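4-amino-4-deoxy-L-arabinose transferase or related glycosyltransferases of PMT family (Cupriavidus metallidurans, PDB 5EZM) probably transfers 4-amino-4-deoxy-L-arabinose to lipid A, as a zinc-binding membrane glycosyltransferase with the GT-C fold. Local coordinates at residues L42-V47 against G445-F450; W75-Y80 against V256-F261; Y484-L489 against D526-L531. One frame throughout, in Å; residues are numbered along the deposited sequence.

Contact 1. Residues L42-V47 against G445-F450; sequences LVVWFV and GMYLGF. With MPG ([(Z)-octadec-9-enyl] (2R)-2,3-bis(oxidanyl)propanoate), chain B.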
loop_
_atom_site.group_PDB
_atom_site.type_symbol
_atom_site.label_atom_id
_atom_site.label_comp_id
_atom_site.label_asym_id
_atom_site.label_seq_id
_atom_site.Cartn_x
_atom_site.Cartn_y
_atom_site.Cartn_z
ATOM N N LEU A 42 7.730 1.463 17.389
ATOM C CA LEU A 42 7.271 0.139 16.981
ATOM C C LEU A 42 5.885 -0.158 17.530
ATOM O O LEU A 42 5.020 -0.665 16.806
ATOM C CB LEU A 42 8.271 -0.927 17.431
ATOM C CG LEU A 42 9.498 -1.118 16.536
ATOM C CD1 LEU A 42 10.463 -2.132 17.137
ATOM C CD2 LEU A 42 9.071 -1.546 15.137
ATOM N N VAL A 43 5.650 0.169 18.802
ATOM C CA VAL A 43 4.336 -0.071 19.388
ATOM C C VAL A 43 3.271 0.739 18.656
ATOM O O VAL A 43 2.161 0.250 18.410
ATOM C CB VAL A 43 4.358 0.224 20.900
ATOM C CG1 VAL A 43 4.831 1.643 21.166
ATOM C CG2 VAL A 43 2.988 -0.018 21.513
ATOM N N VAL A 44 3.598 1.973 18.257
ATOM C CA VAL A 44 2.634 2.732 17.468
ATOM C C VAL A 44 2.512 2.122 16.081
ATOM O O VAL A 44 1.429 2.124 15.482
ATOM C CB VAL A 44 3.030 4.221 17.415
ATOM C CG1 VAL A 44 2.174 4.984 16.405
ATOM C CG2 VAL A 44 2.892 4.847 18.793
ATOM N N TRP A 45 3.606 1.551 15.571
ATOM C CA TRP A 45 3.609 0.993 14.224
ATOM C C TRP A 45 2.616 -0.153 14.093
ATOM O O TRP A 45 1.895 -0.247 13.092
ATOM C CB TRP A 45 5.021 0.532 13.871
ATOM C CG TRP A 45 5.205 0.123 12.446
ATOM C CD1 TRP A 45 5.059 -1.130 11.925
ATOM C CD2 TRP A 45 5.594 0.968 11.357
ATOM N NE1 TRP A 45 5.325 -1.114 10.578
ATOM C CE2 TRP A 45 5.655 0.162 10.205
ATOM C CE3 TRP A 45 5.893 2.329 11.244
ATOM C CZ2 TRP A 45 6.003 0.673 8.957
ATOM C CZ3 TRP A 45 6.236 2.833 10.005
ATOM C CH2 TRP A 45 6.290 2.007 8.879
ATOM N N PHE A 46 2.551 -1.029 15.093
ATOM C CA PHE A 46 1.716 -2.223 15.003
ATOM C C PHE A 46 0.326 -2.039 15.594
ATOM O O PHE A 46 -0.653 -2.510 15.003
ATOM C CB PHE A 46 2.420 -3.410 15.669
ATOM C CG PHE A 46 3.586 -3.924 14.875
ATOM C CD1 PHE A 46 3.386 -4.799 13.818
ATOM C CD2 PHE A 46 4.875 -3.511 15.163
ATOM C CE1 PHE A 46 4.452 -5.263 13.072
ATOM C CE2 PHE A 46 5.947 -3.974 14.418
ATOM C CZ PHE A 46 5.734 -4.850 13.372
ATOM N N VAL A 47 0.209 -1.359 16.739
ATOM C CA VAL A 47 -1.107 -1.123 17.331
ATOM C C VAL A 47 -2.014 -0.400 16.340
ATOM O O VAL A 47 -3.164 -0.801 16.116
ATOM C CB VAL A 47 -0.973 -0.344 18.652
ATOM C CG1 VAL A 47 -2.334 0.172 19.107
ATOM C CG2 VAL A 47 -0.346 -1.226 19.721
ATOM N N GLY A 445 7.084 13.553 15.988
ATOM C CA GLY A 445 5.848 14.316 16.003
ATOM C C GLY A 445 5.088 14.213 14.696
ATOM O O GLY A 445 3.867 14.046 14.689
ATOM N N MET A 446 5.802 14.306 13.571
ATOM C CA MET A 446 5.159 14.165 12.267
ATOM C C MET A 446 4.536 12.786 12.113
ATOM O O MET A 446 3.387 12.656 11.676
ATOM C CB MET A 446 6.172 14.423 11.152
ATOM C CG MET A 446 6.572 15.870 11.022
ATOM S SD MET A 446 5.150 16.876 10.581
ATOM C CE MET A 446 5.517 18.365 11.494
ATOM N N TYR A 447 5.285 11.740 12.470
ATOM C CA TYR A 447 4.791 10.377 12.309
ATOM C C TYR A 447 3.540 10.144 13.147
ATOM O O TYR A 447 2.546 9.593 12.659
ATOM C CB TYR A 447 5.886 9.381 12.682
ATOM C CG TYR A 447 5.384 7.971 12.892
ATOM C CD1 TYR A 447 4.879 7.230 11.833
ATOM C CD2 TYR A 447 5.422 7.381 14.146
ATOM C CE1 TYR A 447 4.423 5.945 12.019
ATOM C CE2 TYR A 447 4.972 6.093 14.340
ATOM C CZ TYR A 447 4.473 5.382 13.274
ATOM O OH TYR A 447 4.018 4.098 13.463
ATOM N N LEU A 448 3.569 10.565 14.414
ATOM C CA LEU A 448 2.373 10.451 15.241
ATOM C C LEU A 448 1.227 11.269 14.657
ATOM O O LEU A 448 0.065 10.853 14.713
ATOM C CB LEU A 448 2.676 10.888 16.674
ATOM C CG LEU A 448 3.686 10.041 17.454
ATOM C CD1 LEU A 448 3.876 10.584 18.862
ATOM C CD2 LEU A 448 3.266 8.581 17.489
ATOM N N GLY A 449 1.538 12.428 14.078
ATOM C CA GLY A 449 0.533 13.277 13.472
ATOM C C GLY A 449 -0.192 12.610 12.323
ATOM O O GLY A 449 -1.420 12.474 12.344
ATOM N N PHE A 450 0.564 12.179 11.312
ATOM C CA PHE A 450 -0.060 11.514 10.176
ATOM C C PHE A 450 -0.693 10.190 10.580
ATOM O O PHE A 450 -1.671 9.759 9.957
ATOM C CB PHE A 450 0.963 11.315 9.061
ATOM C CG PHE A 450 1.345 12.591 8.369
ATOM C CD1 PHE A 450 0.486 13.182 7.457
ATOM C CD2 PHE A 450 2.554 13.208 8.640
ATOM C CE1 PHE A 450 0.827 14.359 6.822
ATOM C CE2 PHE A 450 2.899 14.386 8.007
ATOM C CZ PHE A 450 2.033 14.961 7.097
HETATM C C2 MPG B . -3.972 -4.060 18.532
HETATM C C3 MPG B . -3.175 -5.331 18.265
HETATM C C4 MPG B . -1.901 -5.073 17.477
HETATM C C5 MPG B . -1.214 -6.389 17.078
HETATM C C6 MPG B . 0.267 -6.217 16.703
HETATM C C7 MPG B . 0.942 -7.572 16.411
HETATM C C8 MPG B . 2.430 -7.428 16.012
HETATM C C9 MPG B . 2.992 -8.713 15.357
HETATM C C10 MPG B . 4.385 -8.485 14.709
HETATM C C11 MPG B . 4.813 -9.654 13.794
HETATM C C12 MPG B . 6.290 -9.516 13.289
HETATM C C1 MPG B . -5.315 -4.343 19.212
#
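Tyr447 reaches from helix 435-456 between Val44 and Trp45 of helix 31-47. The segments run nearly parallel, at 16°, and their axes come no closer than 11.5 Å. A long side chain has to span this. The CB of Tyr447 points toward the partner helix. With CG anti to the backbone N (chi1 165°), the ring extends toward helix 31-47. On one side of the ring, CE2 meets Val44 CG1 at 3.7 Å. On the other, CE1 lies 4.0 Å from Trp45 CE3, and the Trp45 and Tyr447 side chains cross at about a right angle. At the tip, Tyr447 OH comes close to Trp45 CA (3.2 Å) and CE3 (3.4 Å), but no hydrogen bond joins the segments. Leu448 adds its CD2, 3.9 Å from Val44 CG1. The contact is mostly apolar packing of two predicted transmembrane helices, with the Tyr447 hydroxyl against Trp45. Phe46 lies on the far side of its helix, its CD1 3.6 Å from C8 of the MPG of chain B. Trp45 NE1 makes a hydrogen bond to Ala115 O of helix 112-133, and its ring meets His156 edge-to-face. Helix 149-155 also touches Tyr447, and helix 403-430 packs on Met446 and Phe450.

Contact 2. Residues W75-Y80 against V256-F261; sequences WVTIRY and VRNPEF. With MPG ([(Z)-octadec-9-enyl] (2R)-2,3-bis(oxidanyl)propanoate), chain C; MPG ([(Z)-octadec-9-enyl] (2R)-2,3-bis(oxidanyl)propanoate), chain D.
Thr77 and Asn258 join the loop leading into the small antiparallel hairpin of strands 79-80 and 83-84 to the C-terminal end of helix 236-257. Asn258 is the first residue to leave the helical conformation. It starts a type I turn, closed by a bond from Phe261 N to Asn258 O (3.0 Å). The side-chain amide of Asn258 gives a weak hydrogen bond, ND2 to Thr77 OG1, of 3.4 Å. The bond is long but nearly straight, at 178°. Thr77 turns OG1 anti to its carbonyl carbon (chi1 -50°), a rotation that leaves both OG1 and CG2 near the amide, with CG2 3.7 Å from Asn258 ND2. The same ND2 bonds to Val254 O in the last turn of the helix. Lys84 NZ, on the second hairpin strand, bonds to Asn258 OD1 and forms a salt bridge with Glu260, so both ends of the amide have partners, which probably limits its rotation. Arg257 stretches an extended chain to Val76, with NH1 3.5 Å from Val76 CB. The CB of Trp75 points away from the contact, and C6 of the MPG of chain C sits over one ring face, 3.5 Å from Trp75 CD2. Val76 packs on Leu253 and Val254 of helix 236-257, while helices 58-72 and 91-103 touch Trp75 and Ile78 of the loop.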
loop_
_atom_site.group_PDB
_atom_site.type_symbol
_atom_site.label_atom_id
_atom_site.label_comp_id
_atom_site.label_asym_id
_atom_site.label_seq_id
_atom_site.Cartn_x
_atom_site.Cartn_y
_atom_site.Cartn_z
ATOM N N TRP A 75 -2.165 -22.083 -3.359
ATOM C CA TRP A 75 -1.286 -20.924 -3.420
ATOM C C TRP A 75 -0.861 -20.576 -4.841
ATOM O O TRP A 75 0.001 -19.710 -5.019
ATOM C CB TRP A 75 -0.039 -21.157 -2.563
ATOM C CG TRP A 75 -0.281 -21.129 -1.082
ATOM C CD1 TRP A 75 -1.414 -21.515 -0.423
ATOM C CD2 TRP A 75 0.634 -20.676 -0.075
ATOM N NE1 TRP A 75 -1.256 -21.337 0.932
ATOM C CE2 TRP A 75 -0.007 -20.824 1.170
ATOM C CE3 TRP A 75 1.936 -20.164 -0.107
ATOM C CZ2 TRP A 75 0.609 -20.480 2.370
ATOM C CZ3 TRP A 75 2.545 -19.824 1.085
ATOM C CH2 TRP A 75 1.882 -19.982 2.307
ATOM N N VAL A 76 -1.434 -21.228 -5.848
ATOM C CA VAL A 76 -1.064 -21.018 -7.243
ATOM C C VAL A 76 -2.154 -20.266 -8.002
ATOM O O VAL A 76 -1.893 -19.230 -8.615
ATOM C CB VAL A 76 -0.737 -22.360 -7.934
ATOM C CG1 VAL A 76 -0.370 -22.131 -9.392
ATOM C CG2 VAL A 76 0.380 -23.077 -7.192
ATOM N N THR A 77 -3.381 -20.779 -7.973
ATOM C CA THR A 77 -4.496 -20.183 -8.703
ATOM C C THR A 77 -5.173 -19.162 -7.796
ATOM O O THR A 77 -5.986 -19.516 -6.938
ATOM C CB THR A 77 -5.470 -21.260 -9.166
ATOM O OG1 THR A 77 -4.741 -22.302 -9.832
ATOM C CG2 THR A 77 -6.499 -20.676 -10.129
ATOM N N ILE A 78 -4.829 -17.886 -7.988
ATOM C CA ILE A 78 -5.413 -16.813 -7.193
ATOM C C ILE A 78 -6.897 -16.682 -7.516
ATOM O O ILE A 78 -7.305 -16.725 -8.685
ATOM C CB ILE A 78 -4.668 -15.492 -7.455
ATOM C CG1 ILE A 78 -3.191 -15.630 -7.094
ATOM C CG2 ILE A 78 -5.295 -14.351 -6.674
ATOM C CD1 ILE A 78 -2.358 -14.431 -7.500
ATOM N N ARG A 79 -7.715 -16.527 -6.478
ATOM C CA ARG A 79 -9.154 -16.388 -6.646
ATOM C C ARG A 79 -9.686 -15.249 -5.790
ATOM O O ARG A 79 -9.215 -15.020 -4.671
ATOM C CB ARG A 79 -9.884 -17.690 -6.301
ATOM C CG ARG A 79 -9.676 -18.784 -7.331
ATOM C CD ARG A 79 -10.609 -19.961 -7.109
ATOM N NE ARG A 79 -10.372 -21.010 -8.094
ATOM C CZ ARG A 79 -11.022 -21.108 -9.249
ATOM N NH1 ARG A 79 -11.958 -20.222 -9.561
ATOM N NH2 ARG A 79 -10.737 -22.091 -10.091
ATOM N N TYR A 80 -10.666 -14.531 -6.333
ATOM C CA TYR A 80 -11.335 -13.433 -5.644
ATOM C C TYR A 80 -12.831 -13.695 -5.737
ATOM O O TYR A 80 -13.406 -13.656 -6.832
ATOM C CB TYR A 80 -10.963 -12.081 -6.263
ATOM C CG TYR A 80 -11.447 -10.868 -5.493
ATOM C CD1 TYR A 80 -11.604 -10.907 -4.114
ATOM C CD2 TYR A 80 -11.755 -9.685 -6.151
ATOM C CE1 TYR A 80 -12.045 -9.795 -3.408
ATOM C CE2 TYR A 80 -12.203 -8.569 -5.455
ATOM C CZ TYR A 80 -12.346 -8.629 -4.083
ATOM O OH TYR A 80 -12.790 -7.523 -3.385
ATOM N N VAL A 256 0.382 -23.603 -16.605
ATOM C CA VAL A 256 0.029 -24.976 -16.953
ATOM C C VAL A 256 -1.378 -25.298 -16.473
ATOM O O VAL A 256 -2.218 -25.780 -17.241
ATOM C CB VAL A 256 1.058 -25.960 -16.370
ATOM C CG1 VAL A 256 0.486 -27.371 -16.338
ATOM C CG2 VAL A 256 2.345 -25.923 -17.177
ATOM N N ARG A 257 -1.656 -25.036 -15.193
ATOM C CA ARG A 257 -2.985 -25.314 -14.659
ATOM C C ARG A 257 -4.055 -24.459 -15.328
ATOM O O ARG A 257 -5.191 -24.914 -15.503
ATOM C CB ARG A 257 -2.998 -25.097 -13.145
ATOM C CG ARG A 257 -2.073 -26.026 -12.379
ATOM C CD ARG A 257 -2.225 -25.827 -10.881
ATOM N NE ARG A 257 -1.273 -26.625 -10.114
ATOM C CZ ARG A 257 -1.134 -26.551 -8.793
ATOM N NH1 ARG A 257 -1.889 -25.713 -8.092
ATOM N NH2 ARG A 257 -0.240 -27.312 -8.173
ATOM N N ASN A 258 -3.715 -23.229 -15.714
ATOM C CA ASN A 258 -4.650 -22.308 -16.358
ATOM C C ASN A 258 -4.016 -21.785 -17.640
ATOM O O ASN A 258 -3.280 -20.788 -17.621
ATOM C CB ASN A 258 -5.023 -21.162 -15.423
ATOM C CG ASN A 258 -5.296 -21.635 -14.017
ATOM O OD1 ASN A 258 -6.342 -22.227 -13.741
ATOM N ND2 ASN A 258 -4.353 -21.381 -13.112
ATOM N N PRO A 259 -4.276 -22.439 -18.774
ATOM C CA PRO A 259 -3.651 -22.004 -20.035
ATOM C C PRO A 259 -3.950 -20.563 -20.410
ATOM O O PRO A 259 -3.153 -19.943 -21.126
ATOM C CB PRO A 259 -4.231 -22.983 -21.062
ATOM C CG PRO A 259 -4.571 -24.198 -20.267
ATOM C CD PRO A 259 -5.035 -23.690 -18.933
ATOM N N GLU A 260 -5.066 -20.006 -19.948
ATOM C CA GLU A 260 -5.429 -18.639 -20.297
ATOM C C GLU A 260 -4.675 -17.595 -19.485
ATOM O O GLU A 260 -4.859 -16.397 -19.729
ATOM C CB GLU A 260 -6.940 -18.438 -20.125
ATOM C CG GLU A 260 -7.422 -18.374 -18.676
ATOM C CD GLU A 260 -7.470 -19.733 -17.993
ATOM O OE1 GLU A 260 -7.130 -20.747 -18.636
ATOM O OE2 GLU A 260 -7.854 -19.788 -16.804
ATOM N N PHE A 261 -3.827 -18.013 -18.536
ATOM C CA PHE A 261 -3.184 -17.036 -17.658
ATOM C C PHE A 261 -2.182 -16.150 -18.389
ATOM O O PHE A 261 -2.291 -14.918 -18.273
ATOM C CB PHE A 261 -2.530 -17.739 -16.465
ATOM C CG PHE A 261 -1.662 -16.830 -15.632
ATOM C CD1 PHE A 261 -2.191 -16.144 -14.550
ATOM C CD2 PHE A 261 -0.315 -16.656 -15.936
ATOM C CE1 PHE A 261 -1.391 -15.303 -13.786
ATOM C CE2 PHE A 261 0.483 -15.812 -15.177
ATOM C CZ PHE A 261 -0.054 -15.139 -14.101
HETATM C C2 MPG C . -1.540 -26.917 2.379
HETATM C C3 MPG C . -0.495 -25.825 2.570
HETATM C C4 MPG C . 0.009 -25.272 1.247
HETATM C C5 MPG C . 1.409 -24.648 1.371
HETATM C C6 MPG C . 1.850 -23.934 0.084
HETATM C C1 MPG C . -1.767 -27.734 3.655
HETATM C C2 MPG D . 4.275 -21.201 5.360
HETATM C C3 MPG D . 3.137 -22.107 4.906
HETATM C C4 MPG D . 1.818 -21.731 5.563
HETATM C C5 MPG D . 0.807 -22.889 5.578
HETATM C C6 MPG D . -0.641 -22.395 5.735
HETATM C C7 MPG D . -1.657 -23.552 5.705
HETATM C C8 MPG D . -2.986 -23.145 5.022
HETATM C C9 MPG D . -3.990 -24.320 4.924
HETATM C C1 MPG D . 5.575 -21.453 4.593
#

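Contact 3. Residues Y484-L489 against D526-L531; sequences YGVQML and DSFTKL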
loop_
_atom_site.group_PDB
_atom_site.type_symbol
_atom_site.label_atom_id
_atom_site.label_comp_id
_atom_site.label_asym_id
_atom_site.label_seq_id
_atom_site.Cartn_x
_atom_site.Cartn_y
_atom_site.Cartn_z
ATOM N N TYR A 484 -25.566 -13.334 -3.491
ATOM C CA TYR A 484 -25.433 -12.753 -4.818
ATOM C C TYR A 484 -24.970 -11.305 -4.738
ATOM O O TYR A 484 -25.450 -10.525 -3.912
ATOM C CB TYR A 484 -26.761 -12.821 -5.568
ATOM C CG TYR A 484 -27.274 -14.219 -5.804
ATOM C CD1 TYR A 484 -26.713 -15.030 -6.779
ATOM C CD2 TYR A 484 -28.333 -14.724 -5.063
ATOM C CE1 TYR A 484 -27.182 -16.305 -7.002
ATOM C CE2 TYR A 484 -28.811 -15.996 -5.281
ATOM C CZ TYR A 484 -28.233 -16.784 -6.251
ATOM O OH TYR A 484 -28.709 -18.057 -6.471
ATOM N N GLY A 485 -24.027 -10.951 -5.602
ATOM C CA GLY A 485 -23.647 -9.566 -5.778
ATOM C C GLY A 485 -24.298 -9.007 -7.023
ATOM O O GLY A 485 -23.794 -9.199 -8.134
ATOM N N VAL A 486 -25.428 -8.328 -6.854
ATOM C CA VAL A 486 -26.227 -7.871 -7.985
ATOM C C VAL A 486 -25.602 -6.617 -8.577
ATOM O O VAL A 486 -25.900 -5.498 -8.143
ATOM C CB VAL A 486 -27.684 -7.621 -7.561
ATOM C CG1 VAL A 486 -28.559 -7.393 -8.785
ATOM C CG2 VAL A 486 -28.197 -8.792 -6.734
ATOM N N GLN A 487 -24.735 -6.803 -9.574
ATOM C CA GLN A 487 -24.010 -5.704 -10.214
ATOM C C GLN A 487 -23.305 -4.828 -9.181
ATOM O O GLN A 487 -23.312 -3.597 -9.262
ATOM C CB GLN A 487 -24.942 -4.874 -11.097
ATOM C CG GLN A 487 -25.405 -5.612 -12.341
ATOM C CD GLN A 487 -26.221 -4.738 -13.270
ATOM O OE1 GLN A 487 -26.876 -3.788 -12.837
ATOM N NE2 GLN A 487 -26.182 -5.053 -14.560
ATOM N N MET A 488 -22.689 -5.475 -8.196
ATOM C CA MET A 488 -21.976 -4.771 -7.136
ATOM C C MET A 488 -20.863 -5.672 -6.630
ATOM O O MET A 488 -21.134 -6.761 -6.112
ATOM C CB MET A 488 -22.913 -4.376 -5.991
ATOM C CG MET A 488 -22.188 -4.036 -4.695
ATOM S SD MET A 488 -23.212 -3.169 -3.489
ATOM C CE MET A 488 -23.149 -1.492 -4.115
ATOM N N LEU A 489 -19.621 -5.225 -6.786
ATOM C CA LEU A 489 -18.460 -5.951 -6.281
ATOM C C LEU A 489 -18.112 -5.341 -4.931
ATOM O O LEU A 489 -17.289 -4.430 -4.832
ATOM C CB LEU A 489 -17.292 -5.881 -7.258
ATOM C CG LEU A 489 -16.021 -6.623 -6.835
ATOM C CD1 LEU A 489 -16.347 -8.040 -6.382
ATOM C CD2 LEU A 489 -14.998 -6.638 -7.968
ATOM N N ASP A 526 -31.417 -10.742 -15.352
ATOM C CA ASP A 526 -32.660 -11.377 -15.777
ATOM C C ASP A 526 -32.686 -12.857 -15.404
ATOM O O ASP A 526 -33.738 -13.392 -15.036
ATOM C CB ASP A 526 -32.856 -11.180 -17.279
ATOM C CG ASP A 526 -33.225 -9.748 -17.633
ATOM O OD1 ASP A 526 -34.140 -9.191 -16.989
ATOM O OD2 ASP A 526 -32.596 -9.173 -18.546
ATOM N N SER A 527 -31.539 -13.535 -15.486
ATOM C CA SER A 527 -31.461 -14.896 -14.965
ATOM C C SER A 527 -31.488 -14.905 -13.443
ATOM O O SER A 527 -32.008 -15.848 -12.829
ATOM C CB SER A 527 -30.196 -15.584 -15.474
ATOM O OG SER A 527 -30.116 -15.521 -16.885
ATOM N N PHE A 528 -30.938 -13.861 -12.822
ATOM C CA PHE A 528 -30.955 -13.772 -11.370
ATOM C C PHE A 528 -32.375 -13.669 -10.834
ATOM O O PHE A 528 -32.630 -14.069 -9.694
ATOM C CB PHE A 528 -30.123 -12.580 -10.904
ATOM C CG PHE A 528 -30.381 -12.185 -9.481
ATOM C CD1 PHE A 528 -29.880 -12.943 -8.436
ATOM C CD2 PHE A 528 -31.133 -11.058 -9.187
ATOM C CE1 PHE A 528 -30.123 -12.585 -7.121
ATOM C CE2 PHE A 528 -31.377 -10.691 -7.874
ATOM C CZ PHE A 528 -30.870 -11.454 -6.840
ATOM N N THR A 529 -33.309 -13.130 -11.625
ATOM C CA THR A 529 -34.692 -13.068 -11.162
ATOM C C THR A 529 -35.291 -14.464 -11.054
ATOM O O THR A 529 -35.951 -14.787 -10.058
ATOM C CB THR A 529 -35.537 -12.193 -12.091
ATOM O OG1 THR A 529 -35.669 -12.827 -13.370
ATOM C CG2 THR A 529 -34.894 -10.826 -12.269
ATOM N N LYS A 530 -35.066 -15.308 -12.066
ATOM C CA LYS A 530 -35.566 -16.677 -12.017
ATOM C C LYS A 530 -34.881 -17.476 -10.917
ATOM O O LYS A 530 -35.533 -18.255 -10.209
ATOM C CB LYS A 530 -35.375 -17.354 -13.373
ATOM C CG LYS A 530 -36.095 -16.650 -14.508
ATOM C CD LYS A 530 -37.599 -16.692 -14.315
ATOM C CE LYS A 530 -38.298 -15.784 -15.309
ATOM N NZ LYS A 530 -37.882 -14.362 -15.137
ATOM N N LEU A 531 -33.565 -17.301 -10.756
ATOM C CA LEU A 531 -32.885 -17.933 -9.629
ATOM C C LEU A 531 -33.445 -17.443 -8.301
ATOM O O LEU A 531 -33.483 -18.197 -7.323
ATOM C CB LEU A 531 -31.384 -17.658 -9.690
ATOM C CG LEU A 531 -30.488 -18.729 -10.309
ATOM C CD1 LEU A 531 -29.040 -18.273 -10.269
ATOM C CD2 LEU A 531 -30.652 -20.048 -9.576
#
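Val486 and Phe528 have the nearest CA atoms, 8.3 Å apart, where strand 484-486 passes helix 526-531 with 10.8 Å between the axes and their N-to-C directions 141° apart, closer to antiparallel than to parallel. Tyr484 and Val486 both point toward the helix, with Gly485 between them. Phe528 fits between these two side chains. Its CG lies anti to the backbone N (chi1 164°), which sends the ring out toward the strand. The edge of Phe528 meets the face of Tyr484 in a T-shaped stack, with planes at 70° and centroids 5.1 Å apart. The closest pair is Phe528 CE1 and Tyr484 CD2, at 3.5 Å. Val486 covers a face of the same Phe528 ring, its CG2 making a CH-pi contact 4.1 Å from the centroid. One turn later in the helix, Leu531 brings CD1 to 3.8 Å from Tyr484 OH. With an alanine here in place of Tyr484, the edge of Phe528 would probably lose its aromatic face and a gap would open beside Leu531. Val504 and Leu550 also touch Phe528, and Ala540 lies against both Tyr484 and Val486. Strands 502-504 and 539-542 lie parallel to strand 483-486 on either side of it. Helix 525-534 comes between those two flanking strands in the sequence and lies over strand 483-486, as in a beta-alpha-beta crossover of an alpha/beta domain.

The three contacts join different elements, and each is largely buried. Contact 1 lies nearest the centre of the chain, about 17 Å from it, centre to centre; contact 2 is at about 24 Å and contact 3 at about 32 Å. Contact 1, between two predicted membrane helices, has no hydrogen bond across its segments and is mostly apolar. Contact 2 ties a loop to a helix end and is the one with a hydrogen bond across its segments. Contact 3, in the C-terminal domain, rests on aromatic and CH-pi contacts. Arg257 is exposed and Leu531 partly exposed at their margins. Lipids touch contacts 1 and 2. Contacts 2 and 3 meet through Tyr80 and Leu489, while contact 1 stands apart.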